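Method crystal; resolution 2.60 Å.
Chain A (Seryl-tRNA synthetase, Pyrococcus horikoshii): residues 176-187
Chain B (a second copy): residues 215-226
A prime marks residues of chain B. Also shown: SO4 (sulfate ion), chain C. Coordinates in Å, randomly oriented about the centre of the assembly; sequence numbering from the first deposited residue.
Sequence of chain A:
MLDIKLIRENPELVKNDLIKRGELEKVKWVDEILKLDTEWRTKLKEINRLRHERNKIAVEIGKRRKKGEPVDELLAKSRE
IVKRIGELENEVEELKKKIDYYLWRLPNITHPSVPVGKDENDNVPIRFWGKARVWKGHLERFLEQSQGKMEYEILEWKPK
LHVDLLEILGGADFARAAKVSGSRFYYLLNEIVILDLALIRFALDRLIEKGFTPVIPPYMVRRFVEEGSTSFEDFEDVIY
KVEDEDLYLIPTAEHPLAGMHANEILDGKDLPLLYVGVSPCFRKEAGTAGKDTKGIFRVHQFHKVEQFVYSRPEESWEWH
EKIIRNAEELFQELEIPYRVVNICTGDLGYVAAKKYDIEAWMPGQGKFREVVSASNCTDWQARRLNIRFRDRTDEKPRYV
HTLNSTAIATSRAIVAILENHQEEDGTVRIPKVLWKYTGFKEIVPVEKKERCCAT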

# COMPACT_ATOMS: atom_id res chain seq x y z
N ARG A 176 2.44 13.82 14.16
CA ARG A 176 3.06 12.53 14.42
C ARG A 176 3.28 11.75 13.11
O ARG A 176 4.13 10.88 13.03
CB ARG A 176 2.23 11.76 15.45
CG ARG A 176 2.17 12.46 16.80
CD ARG A 176 1.66 11.49 17.86
NE ARG A 176 1.77 12.04 19.20
CZ ARG A 176 0.91 12.92 19.72
NH1 ARG A 176 1.09 13.37 20.96
NH2 ARG A 176 -0.13 13.34 19.03
N ALA A 177 2.53 12.08 12.08
CA ALA A 177 2.72 11.42 10.81
C ALA A 177 4.03 11.90 10.17
O ALA A 177 4.76 11.12 9.57
CB ALA A 177 1.55 11.69 9.91
N ALA A 178 4.32 13.19 10.32
CA ALA A 178 5.53 13.78 9.76
C ALA A 178 6.79 13.17 10.40
O ALA A 178 7.81 12.97 9.73
CB ALA A 178 5.52 15.31 9.95
N LYS A 179 6.70 12.88 11.70
CA LYS A 179 7.79 12.27 12.47
C LYS A 179 8.03 10.81 12.02
O LYS A 179 9.16 10.36 11.88
CB LYS A 179 7.42 12.29 13.97
CG LYS A 179 8.34 11.43 14.83
CD LYS A 179 7.91 11.41 16.29
CE LYS A 179 6.55 10.79 16.50
NZ LYS A 179 6.09 10.89 17.94
N VAL A 180 6.95 10.09 11.78
CA VAL A 180 6.99 8.70 11.38
C VAL A 180 7.27 8.45 9.90
O VAL A 180 7.97 7.51 9.55
CB VAL A 180 5.66 8.02 11.79
CG1 VAL A 180 5.41 6.81 10.95
CG2 VAL A 180 5.71 7.63 13.25
N SER A 181 6.75 9.31 9.04
CA SER A 181 6.90 9.11 7.60
C SER A 181 7.39 10.30 6.78
O SER A 181 8.02 10.13 5.74
CB SER A 181 5.56 8.64 7.03
OG SER A 181 5.04 7.59 7.82
N GLY A 182 7.11 11.51 7.24
CA GLY A 182 7.53 12.66 6.47
C GLY A 182 6.29 13.46 6.14
O GLY A 182 5.20 13.07 6.51
N SER A 183 6.47 14.55 5.41
CA SER A 183 5.36 15.43 5.06
C SER A 183 4.34 14.82 4.11
O SER A 183 4.65 13.94 3.31
CB SER A 183 5.91 16.72 4.48
OG SER A 183 6.80 16.39 3.43
N ARG A 184 3.11 15.33 4.20
CA ARG A 184 2.01 14.86 3.37
C ARG A 184 1.56 13.40 3.57
O ARG A 184 1.02 12.77 2.67
CB ARG A 184 2.30 15.19 1.90
CG ARG A 184 2.44 16.71 1.70
CD ARG A 184 2.33 17.22 0.25
NE ARG A 184 3.44 16.75 -0.56
CZ ARG A 184 3.55 16.93 -1.86
NH1 ARG A 184 4.61 16.45 -2.50
NH2 ARG A 184 2.59 17.59 -2.52
N PHE A 185 1.81 12.89 4.78
CA PHE A 185 1.35 11.59 5.25
C PHE A 185 0.50 11.99 6.47
O PHE A 185 0.61 13.10 6.95
CB PHE A 185 2.49 10.70 5.72
CG PHE A 185 3.13 9.91 4.63
CD1 PHE A 185 4.33 10.31 4.07
CD2 PHE A 185 2.51 8.77 4.15
CE1 PHE A 185 4.92 9.58 3.06
CE2 PHE A 185 3.09 8.03 3.13
CZ PHE A 185 4.30 8.43 2.59
N TYR A 186 -0.31 11.10 7.00
CA TYR A 186 -1.13 11.46 8.14
C TYR A 186 -1.68 10.24 8.89
O TYR A 186 -1.64 9.12 8.37
CB TYR A 186 -2.32 12.24 7.65
CG TYR A 186 -3.02 11.49 6.56
CD1 TYR A 186 -2.66 11.69 5.23
CD2 TYR A 186 -3.96 10.49 6.85
CE1 TYR A 186 -3.21 10.92 4.22
CE2 TYR A 186 -4.52 9.70 5.83
CZ TYR A 186 -4.13 9.93 4.51
OH TYR A 186 -4.67 9.22 3.46
N TYR A 187 -2.16 10.46 10.12
CA TYR A 187 -2.85 9.42 10.87
C TYR A 187 -4.26 10.03 10.83
O TYR A 187 -4.43 11.23 11.06
CB TYR A 187 -2.45 9.31 12.36
CG TYR A 187 -1.13 8.65 12.66
CD1 TYR A 187 0.07 9.37 12.58
CD2 TYR A 187 -1.07 7.29 13.01
CE1 TYR A 187 1.28 8.77 12.84
CE2 TYR A 187 0.15 6.68 13.28
CZ TYR A 187 1.32 7.43 13.19
OH TYR A 187 2.53 6.86 13.46
N VAL B 215 -7.92 4.20 14.08
CA VAL B 215 -6.91 4.94 13.33
C VAL B 215 -6.51 4.32 12.01
O VAL B 215 -6.48 3.10 11.86
CB VAL B 215 -5.64 5.20 14.23
CG1 VAL B 215 -5.60 4.22 15.33
CG2 VAL B 215 -4.34 5.14 13.41
N ILE B 216 -6.25 5.18 11.03
CA ILE B 216 -5.77 4.78 9.71
C ILE B 216 -4.40 5.44 9.69
O ILE B 216 -4.30 6.66 9.60
CB ILE B 216 -6.63 5.34 8.55
CG1 ILE B 216 -7.95 4.58 8.46
CG2 ILE B 216 -5.87 5.19 7.23
CD1 ILE B 216 -8.94 5.17 7.44
N PRO B 217 -3.34 4.65 9.79
CA PRO B 217 -1.95 5.13 9.80
C PRO B 217 -1.31 5.30 8.45
O PRO B 217 -1.92 5.07 7.40
CB PRO B 217 -1.24 4.03 10.55
CG PRO B 217 -1.87 2.82 9.87
CD PRO B 217 -3.36 3.18 9.90
N PRO B 218 -0.06 5.74 8.47
CA PRO B 218 0.64 5.89 7.19
C PRO B 218 0.97 4.44 6.84
O PRO B 218 1.23 3.63 7.75
CB PRO B 218 1.88 6.69 7.57
CG PRO B 218 1.34 7.59 8.64
CD PRO B 218 0.56 6.61 9.50
N TYR B 219 0.94 4.10 5.55
CA TYR B 219 1.23 2.75 5.14
C TYR B 219 2.71 2.58 4.81
O TYR B 219 3.18 1.46 4.58
CB TYR B 219 0.38 2.37 3.93
CG TYR B 219 -1.10 2.50 4.18
CD1 TYR B 219 -2.00 2.52 3.11
CD2 TYR B 219 -1.61 2.59 5.47
CE1 TYR B 219 -3.36 2.61 3.32
CE2 TYR B 219 -2.98 2.68 5.69
CZ TYR B 219 -3.84 2.69 4.61
OH TYR B 219 -5.19 2.77 4.82
N MET B 220 3.42 3.71 4.76
CA MET B 220 4.88 3.76 4.50
C MET B 220 5.53 4.52 5.65
O MET B 220 5.08 5.60 6.02
CB MET B 220 5.21 4.50 3.19
CG MET B 220 4.85 3.76 1.90
SD MET B 220 4.79 4.88 0.48
CE MET B 220 6.28 4.55 -0.30
N VAL B 221 6.57 3.95 6.24
CA VAL B 221 7.24 4.63 7.35
C VAL B 221 8.75 4.72 7.16
O VAL B 221 9.33 3.99 6.35
CB VAL B 221 7.01 3.90 8.68
CG1 VAL B 221 5.56 3.96 9.06
CG2 VAL B 221 7.48 2.46 8.53
N ARG B 222 9.39 5.60 7.93
CA ARG B 222 10.84 5.75 7.89
C ARG B 222 11.49 4.51 8.50
O ARG B 222 10.87 3.77 9.27
CB ARG B 222 11.28 6.98 8.66
CG ARG B 222 10.87 8.29 8.04
CD ARG B 222 11.75 9.41 8.58
NE ARG B 222 11.65 10.63 7.80
CZ ARG B 222 10.79 11.61 8.06
NH1 ARG B 222 10.77 12.69 7.29
NH2 ARG B 222 9.97 11.51 9.10
N ARG B 223 12.76 4.29 8.16
CA ARG B 223 13.45 3.15 8.70
C ARG B 223 13.43 3.09 10.24
O ARG B 223 13.23 2.03 10.82
CB ARG B 223 14.89 3.15 8.22
CG ARG B 223 15.57 1.81 8.43
CD ARG B 223 17.00 1.80 7.92
NE ARG B 223 17.62 0.49 8.14
CZ ARG B 223 17.42 -0.58 7.39
NH1 ARG B 223 18.02 -1.72 7.70
NH2 ARG B 223 16.63 -0.53 6.31
N PHE B 224 13.61 4.22 10.91
CA PHE B 224 13.64 4.15 12.36
C PHE B 224 12.39 3.51 12.98
O PHE B 224 12.53 2.78 13.96
CB PHE B 224 13.95 5.52 13.00
CG PHE B 224 12.75 6.38 13.29
CD1 PHE B 224 12.11 6.31 14.54
CD2 PHE B 224 12.26 7.27 12.33
CE1 PHE B 224 11.01 7.11 14.83
CE2 PHE B 224 11.17 8.09 12.59
CZ PHE B 224 10.53 8.01 13.85
N VAL B 225 11.19 3.74 12.44
CA VAL B 225 10.05 3.11 13.10
C VAL B 225 10.08 1.61 12.91
O VAL B 225 9.73 0.87 13.82
CB VAL B 225 8.66 3.74 12.70
CG1 VAL B 225 8.87 4.99 11.88
CG2 VAL B 225 7.75 2.72 12.04
N GLU B 226 10.54 1.14 11.76
CA GLU B 226 10.63 -0.30 11.57
C GLU B 226 11.66 -0.90 12.53
O GLU B 226 11.39 -1.92 13.17
CB GLU B 226 10.98 -0.64 10.12
CG GLU B 226 9.82 -0.37 9.18
CD GLU B 226 8.56 -1.03 9.68
OE1 GLU B 226 8.50 -2.29 9.70
OE2 GLU B 226 7.63 -0.31 10.06
S SO4 C . 7.09 15.78 0.17
O1 SO4 C . 8.00 14.78 0.76
O2 SO4 C . 5.74 15.58 0.71
O3 SO4 C . 7.56 17.14 0.51
O4 SO4 C . 7.08 15.62 -1.30

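The contact joins two copies of seryl-tRNA synthetase. In chain A a helix ends at Val180 and gives way to a loop. In chain B a strand, a proline pair and a second short strand lead into a helix that starts at Arg223′. The backbones come close at two places: Ser181 lies by Val221′, and Tyr187 by Pro217′. Together the stretches bury 703 Å².

Pro218′ has the largest covered area. Its CA-to-CB bond points toward chain A, and its ring meets several side chains there. Pro218′ CD sits over one face of the Tyr187 ring, 3.7 Å from the centroid, in a CH-pi contact. Proline CD is next to the ring nitrogen, so its hydrogens are slightly polarised and suit an aromatic face. Pro218′ CB packs 4.1 Å from Phe185 CD2. Val215′ CG2 lies at the edge of the Tyr187 ring, 3.9 Å from Tyr187 CD2.

Arg222′ binds the end of the chain A helix. The last carbonyls of a helix lack partners from a following turn, so they are free to accept donors. Arg222′ NH2 donates to Ala178 O at 2.7 Å and, weakly, to Lys179 O at 3.1 Å. The backbone takes the next carbonyl: Arg222′ N donates to Val180 O at 2.9 Å, nearly straight. One face of the guanidinium lies against the Ser181–Gly182 peptide. Gly182 CA is 3.3 Å from Arg222′ NH1, and an ideal CB there would also sit tight against that atom.

Val180 adds an apolar patch. Its CG1 is 3.4 Å from Val221′ CG1 and 4.0 Å from Val225′ CG1. Beside it, Ser181 OG donates a hydrogen bond to Met220′ O at 2.7 Å, tying the loop to the second strand.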